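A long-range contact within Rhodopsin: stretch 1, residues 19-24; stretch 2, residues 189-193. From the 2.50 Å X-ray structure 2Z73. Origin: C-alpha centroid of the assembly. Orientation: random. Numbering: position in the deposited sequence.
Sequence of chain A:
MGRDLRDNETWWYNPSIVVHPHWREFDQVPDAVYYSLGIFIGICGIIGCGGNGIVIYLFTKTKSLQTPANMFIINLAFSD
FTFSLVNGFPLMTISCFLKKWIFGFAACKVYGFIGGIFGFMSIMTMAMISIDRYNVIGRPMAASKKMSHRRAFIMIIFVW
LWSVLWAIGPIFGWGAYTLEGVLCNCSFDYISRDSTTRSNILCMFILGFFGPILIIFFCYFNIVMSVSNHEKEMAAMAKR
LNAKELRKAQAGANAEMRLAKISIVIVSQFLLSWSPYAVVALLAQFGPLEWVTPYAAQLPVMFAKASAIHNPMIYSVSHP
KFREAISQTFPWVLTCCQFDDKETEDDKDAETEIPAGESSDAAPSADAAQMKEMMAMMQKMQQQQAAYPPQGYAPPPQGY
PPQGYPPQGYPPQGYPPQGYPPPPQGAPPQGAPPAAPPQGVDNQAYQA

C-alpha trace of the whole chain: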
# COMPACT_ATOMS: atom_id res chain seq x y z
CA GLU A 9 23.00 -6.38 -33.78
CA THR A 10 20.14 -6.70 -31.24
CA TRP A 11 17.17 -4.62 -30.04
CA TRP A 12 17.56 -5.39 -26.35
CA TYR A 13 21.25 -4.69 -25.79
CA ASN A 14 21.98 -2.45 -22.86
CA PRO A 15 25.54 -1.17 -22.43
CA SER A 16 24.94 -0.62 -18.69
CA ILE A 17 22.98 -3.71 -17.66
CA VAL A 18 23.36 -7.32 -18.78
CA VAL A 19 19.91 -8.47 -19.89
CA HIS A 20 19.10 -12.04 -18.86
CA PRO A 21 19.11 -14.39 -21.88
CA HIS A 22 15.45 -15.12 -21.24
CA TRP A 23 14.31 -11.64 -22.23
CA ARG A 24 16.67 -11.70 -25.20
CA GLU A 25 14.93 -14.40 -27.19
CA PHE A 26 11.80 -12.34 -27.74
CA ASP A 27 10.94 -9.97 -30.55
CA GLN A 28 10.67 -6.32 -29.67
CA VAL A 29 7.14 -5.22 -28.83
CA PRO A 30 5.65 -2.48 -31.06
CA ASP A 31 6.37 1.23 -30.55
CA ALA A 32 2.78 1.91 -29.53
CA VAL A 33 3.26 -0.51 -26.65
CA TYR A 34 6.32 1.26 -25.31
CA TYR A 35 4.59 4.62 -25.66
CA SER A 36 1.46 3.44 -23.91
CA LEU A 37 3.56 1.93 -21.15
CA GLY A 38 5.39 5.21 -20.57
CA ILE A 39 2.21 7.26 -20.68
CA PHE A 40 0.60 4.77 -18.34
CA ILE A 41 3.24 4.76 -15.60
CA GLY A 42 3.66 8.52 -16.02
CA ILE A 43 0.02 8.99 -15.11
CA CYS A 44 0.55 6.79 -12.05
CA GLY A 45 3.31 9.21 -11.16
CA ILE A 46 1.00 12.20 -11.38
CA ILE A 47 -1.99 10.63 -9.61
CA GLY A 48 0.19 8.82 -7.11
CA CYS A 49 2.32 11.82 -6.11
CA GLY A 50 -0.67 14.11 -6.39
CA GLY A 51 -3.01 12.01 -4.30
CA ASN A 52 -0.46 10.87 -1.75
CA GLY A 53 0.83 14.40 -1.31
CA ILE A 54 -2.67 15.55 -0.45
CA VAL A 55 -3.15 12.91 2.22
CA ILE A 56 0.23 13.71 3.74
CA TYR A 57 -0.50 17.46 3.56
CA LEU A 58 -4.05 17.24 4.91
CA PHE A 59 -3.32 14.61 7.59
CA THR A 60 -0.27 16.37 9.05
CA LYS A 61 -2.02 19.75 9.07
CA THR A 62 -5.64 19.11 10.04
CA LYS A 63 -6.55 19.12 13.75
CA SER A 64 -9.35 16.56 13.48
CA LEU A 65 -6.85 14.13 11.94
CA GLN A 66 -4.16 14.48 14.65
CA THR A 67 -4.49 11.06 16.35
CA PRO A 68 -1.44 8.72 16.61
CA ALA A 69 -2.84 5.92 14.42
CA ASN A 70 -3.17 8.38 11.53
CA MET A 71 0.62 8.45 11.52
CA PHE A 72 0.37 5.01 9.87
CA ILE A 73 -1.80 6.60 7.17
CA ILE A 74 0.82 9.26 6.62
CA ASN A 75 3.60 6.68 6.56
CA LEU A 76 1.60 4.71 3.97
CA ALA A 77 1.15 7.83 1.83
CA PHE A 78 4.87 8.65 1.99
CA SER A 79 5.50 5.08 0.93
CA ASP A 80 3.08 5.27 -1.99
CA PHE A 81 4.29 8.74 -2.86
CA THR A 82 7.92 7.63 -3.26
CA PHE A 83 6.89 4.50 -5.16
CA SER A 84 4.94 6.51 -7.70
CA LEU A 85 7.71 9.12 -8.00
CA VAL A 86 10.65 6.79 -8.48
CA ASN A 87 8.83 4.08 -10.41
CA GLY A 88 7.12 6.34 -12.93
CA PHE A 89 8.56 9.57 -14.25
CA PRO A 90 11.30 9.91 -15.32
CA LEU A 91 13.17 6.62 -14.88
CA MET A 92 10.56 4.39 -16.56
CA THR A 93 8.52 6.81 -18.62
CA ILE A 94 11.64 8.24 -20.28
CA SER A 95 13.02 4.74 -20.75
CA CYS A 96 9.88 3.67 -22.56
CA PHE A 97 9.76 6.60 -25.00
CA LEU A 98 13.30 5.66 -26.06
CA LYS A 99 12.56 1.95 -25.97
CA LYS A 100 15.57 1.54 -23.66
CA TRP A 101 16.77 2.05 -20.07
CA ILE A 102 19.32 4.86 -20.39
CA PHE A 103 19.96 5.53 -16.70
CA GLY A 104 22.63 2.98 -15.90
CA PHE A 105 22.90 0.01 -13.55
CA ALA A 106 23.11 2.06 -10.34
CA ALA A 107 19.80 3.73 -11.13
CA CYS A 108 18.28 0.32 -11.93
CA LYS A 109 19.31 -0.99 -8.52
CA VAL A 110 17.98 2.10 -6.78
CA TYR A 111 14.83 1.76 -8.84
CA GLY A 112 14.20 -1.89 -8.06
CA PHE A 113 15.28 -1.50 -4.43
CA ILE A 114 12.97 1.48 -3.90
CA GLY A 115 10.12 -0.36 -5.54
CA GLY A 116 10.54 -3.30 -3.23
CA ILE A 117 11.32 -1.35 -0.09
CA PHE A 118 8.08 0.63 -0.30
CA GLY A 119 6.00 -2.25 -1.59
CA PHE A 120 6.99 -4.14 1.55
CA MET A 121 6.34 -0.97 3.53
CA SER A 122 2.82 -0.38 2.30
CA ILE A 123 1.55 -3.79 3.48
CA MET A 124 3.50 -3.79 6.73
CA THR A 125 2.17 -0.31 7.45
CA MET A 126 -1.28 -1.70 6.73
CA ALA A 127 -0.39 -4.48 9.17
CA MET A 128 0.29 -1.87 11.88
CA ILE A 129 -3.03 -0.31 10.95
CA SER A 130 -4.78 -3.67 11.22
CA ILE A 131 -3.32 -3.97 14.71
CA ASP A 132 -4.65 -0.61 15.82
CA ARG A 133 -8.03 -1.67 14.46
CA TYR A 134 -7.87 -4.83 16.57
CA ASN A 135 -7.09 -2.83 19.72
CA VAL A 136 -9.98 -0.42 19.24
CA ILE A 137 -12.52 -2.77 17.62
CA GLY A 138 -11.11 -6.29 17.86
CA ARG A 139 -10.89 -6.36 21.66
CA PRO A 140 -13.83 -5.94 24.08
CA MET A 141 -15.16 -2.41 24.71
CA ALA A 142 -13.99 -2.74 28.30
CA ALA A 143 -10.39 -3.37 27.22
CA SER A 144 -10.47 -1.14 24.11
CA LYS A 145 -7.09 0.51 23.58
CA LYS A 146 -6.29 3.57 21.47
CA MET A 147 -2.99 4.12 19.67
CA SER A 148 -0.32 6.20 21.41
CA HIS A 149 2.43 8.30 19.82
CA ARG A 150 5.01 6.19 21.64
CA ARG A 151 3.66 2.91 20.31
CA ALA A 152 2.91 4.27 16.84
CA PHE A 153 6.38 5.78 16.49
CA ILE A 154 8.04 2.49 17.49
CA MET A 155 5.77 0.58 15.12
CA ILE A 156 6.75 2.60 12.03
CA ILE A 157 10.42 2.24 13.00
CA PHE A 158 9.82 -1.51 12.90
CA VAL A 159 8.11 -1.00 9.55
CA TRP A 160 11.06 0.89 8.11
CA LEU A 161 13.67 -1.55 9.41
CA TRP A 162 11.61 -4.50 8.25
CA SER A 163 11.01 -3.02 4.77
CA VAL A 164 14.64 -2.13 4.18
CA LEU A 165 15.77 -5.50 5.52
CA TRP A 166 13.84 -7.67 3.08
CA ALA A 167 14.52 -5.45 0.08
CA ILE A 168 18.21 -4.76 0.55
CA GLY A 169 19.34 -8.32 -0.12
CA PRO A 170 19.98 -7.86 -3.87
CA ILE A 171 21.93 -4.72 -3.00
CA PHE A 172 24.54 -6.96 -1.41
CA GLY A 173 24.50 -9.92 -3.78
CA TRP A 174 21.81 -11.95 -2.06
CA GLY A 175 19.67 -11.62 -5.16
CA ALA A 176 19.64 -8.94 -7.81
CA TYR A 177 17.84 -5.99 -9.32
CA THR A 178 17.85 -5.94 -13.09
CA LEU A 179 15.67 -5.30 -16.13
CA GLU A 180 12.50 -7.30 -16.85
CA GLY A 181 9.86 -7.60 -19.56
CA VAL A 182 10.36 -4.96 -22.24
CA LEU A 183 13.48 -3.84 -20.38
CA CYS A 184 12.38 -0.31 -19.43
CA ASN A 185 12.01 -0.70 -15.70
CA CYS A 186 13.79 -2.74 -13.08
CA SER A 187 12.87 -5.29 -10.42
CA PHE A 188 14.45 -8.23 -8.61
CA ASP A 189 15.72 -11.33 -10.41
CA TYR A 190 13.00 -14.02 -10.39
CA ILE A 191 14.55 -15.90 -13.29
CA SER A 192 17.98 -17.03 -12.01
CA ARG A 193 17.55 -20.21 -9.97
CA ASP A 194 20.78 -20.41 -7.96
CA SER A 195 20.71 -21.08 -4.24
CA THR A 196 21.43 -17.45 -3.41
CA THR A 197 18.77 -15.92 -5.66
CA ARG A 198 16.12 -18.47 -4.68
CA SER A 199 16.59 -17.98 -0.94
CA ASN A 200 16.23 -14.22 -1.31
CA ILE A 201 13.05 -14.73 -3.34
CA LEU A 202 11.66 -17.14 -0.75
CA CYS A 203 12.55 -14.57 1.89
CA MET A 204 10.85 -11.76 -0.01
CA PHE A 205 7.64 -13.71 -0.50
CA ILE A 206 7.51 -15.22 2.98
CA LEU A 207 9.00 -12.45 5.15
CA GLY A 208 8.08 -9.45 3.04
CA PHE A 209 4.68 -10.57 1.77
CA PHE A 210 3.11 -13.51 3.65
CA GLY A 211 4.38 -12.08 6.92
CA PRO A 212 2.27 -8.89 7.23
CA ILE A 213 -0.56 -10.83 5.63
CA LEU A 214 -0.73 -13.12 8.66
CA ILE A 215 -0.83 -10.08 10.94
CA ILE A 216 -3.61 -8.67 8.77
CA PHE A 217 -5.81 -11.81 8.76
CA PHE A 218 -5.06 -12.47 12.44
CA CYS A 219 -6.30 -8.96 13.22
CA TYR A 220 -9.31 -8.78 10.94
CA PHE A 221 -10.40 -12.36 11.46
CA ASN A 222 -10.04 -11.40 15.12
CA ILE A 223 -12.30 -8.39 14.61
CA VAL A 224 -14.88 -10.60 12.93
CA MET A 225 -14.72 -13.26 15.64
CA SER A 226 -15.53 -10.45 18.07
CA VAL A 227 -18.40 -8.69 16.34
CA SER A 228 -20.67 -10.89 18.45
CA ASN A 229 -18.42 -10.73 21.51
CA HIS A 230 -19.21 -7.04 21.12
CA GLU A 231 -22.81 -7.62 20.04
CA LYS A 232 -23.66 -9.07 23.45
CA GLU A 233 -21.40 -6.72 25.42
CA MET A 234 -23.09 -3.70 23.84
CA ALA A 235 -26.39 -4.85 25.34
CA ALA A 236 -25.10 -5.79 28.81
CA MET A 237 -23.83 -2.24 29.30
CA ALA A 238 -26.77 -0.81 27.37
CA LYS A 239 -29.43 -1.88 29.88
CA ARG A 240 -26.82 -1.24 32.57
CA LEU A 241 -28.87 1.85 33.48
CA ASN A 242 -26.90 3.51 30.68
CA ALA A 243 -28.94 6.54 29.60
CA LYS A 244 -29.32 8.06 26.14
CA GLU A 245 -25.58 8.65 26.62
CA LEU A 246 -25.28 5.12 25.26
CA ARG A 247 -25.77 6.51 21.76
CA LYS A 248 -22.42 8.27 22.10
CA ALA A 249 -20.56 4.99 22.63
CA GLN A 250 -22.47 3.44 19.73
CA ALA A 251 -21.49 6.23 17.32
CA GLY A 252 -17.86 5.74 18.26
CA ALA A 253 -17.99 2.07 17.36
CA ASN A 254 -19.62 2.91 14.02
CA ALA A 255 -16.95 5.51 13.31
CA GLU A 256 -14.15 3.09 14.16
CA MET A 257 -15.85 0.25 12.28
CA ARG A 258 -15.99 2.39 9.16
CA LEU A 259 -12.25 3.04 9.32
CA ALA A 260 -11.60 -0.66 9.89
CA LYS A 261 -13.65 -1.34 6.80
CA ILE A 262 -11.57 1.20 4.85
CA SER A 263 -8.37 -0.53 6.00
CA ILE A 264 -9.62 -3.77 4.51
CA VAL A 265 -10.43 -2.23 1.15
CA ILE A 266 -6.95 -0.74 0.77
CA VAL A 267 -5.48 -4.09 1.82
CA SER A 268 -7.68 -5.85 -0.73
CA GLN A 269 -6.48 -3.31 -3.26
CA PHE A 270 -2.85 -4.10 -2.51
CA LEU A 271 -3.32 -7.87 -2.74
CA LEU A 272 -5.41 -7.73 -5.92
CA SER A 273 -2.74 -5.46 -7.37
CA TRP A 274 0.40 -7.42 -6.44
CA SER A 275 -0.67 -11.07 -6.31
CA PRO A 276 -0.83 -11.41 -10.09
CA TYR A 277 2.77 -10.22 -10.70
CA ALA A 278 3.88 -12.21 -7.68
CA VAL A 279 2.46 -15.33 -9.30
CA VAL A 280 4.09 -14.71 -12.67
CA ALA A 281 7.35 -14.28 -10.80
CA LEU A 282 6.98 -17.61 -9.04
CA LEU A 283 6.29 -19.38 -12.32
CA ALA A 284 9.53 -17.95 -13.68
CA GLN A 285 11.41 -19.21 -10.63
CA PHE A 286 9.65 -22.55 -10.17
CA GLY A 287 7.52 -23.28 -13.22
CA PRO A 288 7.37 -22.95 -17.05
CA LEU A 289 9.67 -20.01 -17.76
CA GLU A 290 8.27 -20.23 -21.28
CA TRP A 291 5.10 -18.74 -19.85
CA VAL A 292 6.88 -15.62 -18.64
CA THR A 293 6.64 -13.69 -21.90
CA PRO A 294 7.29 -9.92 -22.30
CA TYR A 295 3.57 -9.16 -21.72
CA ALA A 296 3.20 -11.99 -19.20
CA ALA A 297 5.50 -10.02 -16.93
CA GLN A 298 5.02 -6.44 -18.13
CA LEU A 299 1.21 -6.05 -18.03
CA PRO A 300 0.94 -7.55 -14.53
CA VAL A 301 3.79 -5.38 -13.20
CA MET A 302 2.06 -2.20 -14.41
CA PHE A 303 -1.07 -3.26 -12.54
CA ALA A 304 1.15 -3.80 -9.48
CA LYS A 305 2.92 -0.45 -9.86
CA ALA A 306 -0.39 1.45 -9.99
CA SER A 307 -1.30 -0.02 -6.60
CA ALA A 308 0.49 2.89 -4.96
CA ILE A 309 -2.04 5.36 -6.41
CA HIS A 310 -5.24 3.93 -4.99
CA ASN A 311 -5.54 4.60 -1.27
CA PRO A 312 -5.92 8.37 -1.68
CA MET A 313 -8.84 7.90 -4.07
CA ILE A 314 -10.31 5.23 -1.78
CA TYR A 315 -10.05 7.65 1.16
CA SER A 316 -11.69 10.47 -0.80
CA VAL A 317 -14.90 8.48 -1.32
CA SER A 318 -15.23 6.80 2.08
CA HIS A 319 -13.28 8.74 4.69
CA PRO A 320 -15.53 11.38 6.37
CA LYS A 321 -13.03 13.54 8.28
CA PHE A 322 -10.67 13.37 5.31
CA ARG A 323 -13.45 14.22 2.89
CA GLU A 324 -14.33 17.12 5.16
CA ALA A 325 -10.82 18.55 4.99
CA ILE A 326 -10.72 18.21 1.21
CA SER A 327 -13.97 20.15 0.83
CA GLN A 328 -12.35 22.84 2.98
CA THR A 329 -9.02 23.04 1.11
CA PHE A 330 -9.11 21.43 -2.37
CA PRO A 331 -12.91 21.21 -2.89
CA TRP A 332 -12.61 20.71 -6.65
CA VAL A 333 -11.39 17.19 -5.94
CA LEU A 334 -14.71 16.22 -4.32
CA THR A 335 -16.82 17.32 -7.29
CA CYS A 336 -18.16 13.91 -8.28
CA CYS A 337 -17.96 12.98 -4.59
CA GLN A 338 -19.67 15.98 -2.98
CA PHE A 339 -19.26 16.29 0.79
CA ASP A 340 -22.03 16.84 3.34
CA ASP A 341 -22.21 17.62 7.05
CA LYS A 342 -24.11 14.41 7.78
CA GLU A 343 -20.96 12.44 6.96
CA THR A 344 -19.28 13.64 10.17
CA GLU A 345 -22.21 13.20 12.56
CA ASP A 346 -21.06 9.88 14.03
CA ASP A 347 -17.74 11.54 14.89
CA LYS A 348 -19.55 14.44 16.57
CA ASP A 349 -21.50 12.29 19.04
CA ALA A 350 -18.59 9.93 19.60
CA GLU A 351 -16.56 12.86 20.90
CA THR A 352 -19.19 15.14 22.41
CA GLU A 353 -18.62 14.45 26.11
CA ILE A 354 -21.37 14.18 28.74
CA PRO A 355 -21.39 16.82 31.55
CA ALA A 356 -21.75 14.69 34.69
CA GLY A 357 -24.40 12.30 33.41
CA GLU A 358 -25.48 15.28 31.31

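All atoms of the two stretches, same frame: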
# COMPACT_ATOMS: atom_id res chain seq x y z
N VAL A 19 21.25 -7.89 -19.81
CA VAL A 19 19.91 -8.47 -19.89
C VAL A 19 19.94 -10.00 -19.84
O VAL A 19 20.67 -10.63 -20.59
CB VAL A 19 19.24 -8.07 -21.21
CG1 VAL A 19 17.96 -8.88 -21.41
CG2 VAL A 19 18.96 -6.57 -21.21
N HIS A 20 19.14 -10.59 -18.97
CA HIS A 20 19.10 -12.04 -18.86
C HIS A 20 18.70 -12.62 -20.20
O HIS A 20 17.80 -12.10 -20.86
CB HIS A 20 18.08 -12.48 -17.82
CG HIS A 20 18.13 -13.94 -17.51
ND1 HIS A 20 17.74 -14.90 -18.41
CD2 HIS A 20 18.56 -14.60 -16.41
CE1 HIS A 20 17.92 -16.10 -17.88
NE2 HIS A 20 18.42 -15.95 -16.66
N PRO A 21 19.37 -13.71 -20.61
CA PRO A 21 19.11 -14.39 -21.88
C PRO A 21 17.63 -14.60 -22.15
O PRO A 21 17.17 -14.50 -23.29
CB PRO A 21 19.85 -15.71 -21.70
CG PRO A 21 21.02 -15.30 -20.88
CD PRO A 21 20.39 -14.43 -19.83
N HIS A 22 16.88 -14.89 -21.10
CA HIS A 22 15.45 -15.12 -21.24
C HIS A 22 14.70 -14.01 -21.94
O HIS A 22 13.83 -14.28 -22.77
CB HIS A 22 14.80 -15.37 -19.89
CG HIS A 22 13.31 -15.40 -19.97
ND1 HIS A 22 12.64 -16.23 -20.85
CD2 HIS A 22 12.36 -14.68 -19.33
CE1 HIS A 22 11.34 -16.01 -20.75
NE2 HIS A 22 11.15 -15.08 -19.83
N TRP A 23 15.01 -12.76 -21.61
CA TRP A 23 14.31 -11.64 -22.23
C TRP A 23 14.85 -11.34 -23.62
O TRP A 23 14.25 -10.62 -24.41
CB TRP A 23 14.43 -10.38 -21.36
CG TRP A 23 13.90 -10.54 -19.95
CD1 TRP A 23 14.63 -10.47 -18.80
CD2 TRP A 23 12.55 -10.79 -19.55
NE1 TRP A 23 13.82 -10.67 -17.71
CE2 TRP A 23 12.54 -10.87 -18.15
CE3 TRP A 23 11.35 -10.97 -20.25
CZ2 TRP A 23 11.37 -11.11 -17.42
CZ3 TRP A 23 10.19 -11.22 -19.52
CH2 TRP A 23 10.21 -11.28 -18.12
N ARG A 24 16.00 -11.92 -23.93
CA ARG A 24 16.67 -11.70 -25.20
C ARG A 24 16.14 -12.51 -26.37
O ARG A 24 16.37 -12.15 -27.52
CB ARG A 24 18.16 -11.98 -25.01
CG ARG A 24 18.79 -11.01 -24.04
CD ARG A 24 19.91 -11.61 -23.23
NE ARG A 24 21.06 -12.02 -24.03
CZ ARG A 24 22.29 -12.13 -23.54
NH1 ARG A 24 22.55 -11.85 -22.26
NH2 ARG A 24 23.28 -12.53 -24.34
N ASP A 189 15.53 -10.22 -9.48
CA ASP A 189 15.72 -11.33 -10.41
C ASP A 189 14.93 -12.58 -9.97
O ASP A 189 15.30 -13.25 -9.00
CB ASP A 189 17.21 -11.65 -10.51
CG ASP A 189 17.53 -12.61 -11.62
OD1 ASP A 189 16.60 -13.02 -12.35
OD2 ASP A 189 18.72 -12.95 -11.78
N TYR A 190 13.85 -12.86 -10.69
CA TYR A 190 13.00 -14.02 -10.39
C TYR A 190 13.23 -15.12 -11.41
O TYR A 190 12.54 -16.14 -11.42
CB TYR A 190 11.52 -13.62 -10.37
CG TYR A 190 11.09 -12.77 -11.55
CD1 TYR A 190 10.69 -11.44 -11.37
CD2 TYR A 190 11.11 -13.27 -12.85
CE1 TYR A 190 10.31 -10.65 -12.45
CE2 TYR A 190 10.74 -12.49 -13.93
CZ TYR A 190 10.34 -11.17 -13.73
OH TYR A 190 9.98 -10.38 -14.80
N ILE A 191 14.22 -14.92 -12.27
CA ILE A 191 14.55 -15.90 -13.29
C ILE A 191 15.69 -16.83 -12.83
O ILE A 191 15.53 -18.05 -12.79
CB ILE A 191 14.94 -15.19 -14.59
CG1 ILE A 191 13.74 -14.40 -15.12
CG2 ILE A 191 15.42 -16.19 -15.60
CD1 ILE A 191 14.05 -13.54 -16.34
N SER A 192 16.84 -16.25 -12.48
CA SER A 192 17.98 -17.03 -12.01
C SER A 192 17.53 -17.96 -10.89
O SER A 192 16.82 -17.54 -9.98
CB SER A 192 19.07 -16.10 -11.49
OG SER A 192 19.66 -15.38 -12.55
N ARG A 193 17.95 -19.22 -10.96
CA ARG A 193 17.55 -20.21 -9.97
C ARG A 193 18.63 -20.75 -9.03
O ARG A 193 18.47 -21.84 -8.48
CB ARG A 193 16.86 -21.37 -10.66
CG ARG A 193 15.71 -20.94 -11.52
CD ARG A 193 14.89 -22.12 -11.97
NE ARG A 193 13.70 -21.71 -12.70
CZ ARG A 193 12.79 -22.57 -13.14
NH1 ARG A 193 11.73 -22.13 -13.80
NH2 ARG A 193 12.94 -23.86 -12.92

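The two stretches, at least 167 residues apart in sequence wherever they touch, meet through side chains alone: the closest CA atoms, those of His22 and Ile191, lie 8.0 Å apart, and no hydrogen bond crosses the interface.

Hydrogen bonds instead shape each partner internally. The ND1 atom of His20 accepts from the backbone N of His22 (2.8 Å), capping the short, weakly bonded helix that follows. In the other stretch, which has no regular secondary structure, Ile191 N donates to Asp189 OD1 (3.0 Å). Ser192 N donates to the same Asp189 OD1 (3.2 Å). Ser192 OG donates to Asp189 OD2 (2.7 Å). One carboxylate thereby holds the turn that presents Ile191.

Ile191 dominates the apolar packing. Its CG2 lies over one face of the His20 imidazole, 3.4 Å from the ring centroid and 23° off the normal, a CH-pi contact made by the same ring that caps the helix. Its extended CD1 reaches the other two aromatic residues, 3.6 Å from His22 CD2 at the ring edge and 3.2 Å from Trp23 NE1.

Trp23 and Tyr190 meet edge to edge. Trp23 CZ2 approaches Tyr190 OH to 3.1 Å and Tyr190 CE2 to 3.8 Å; the hydroxyl finds its hydrogen bonding elsewhere in the structure. Together these contacts bury 254 Å².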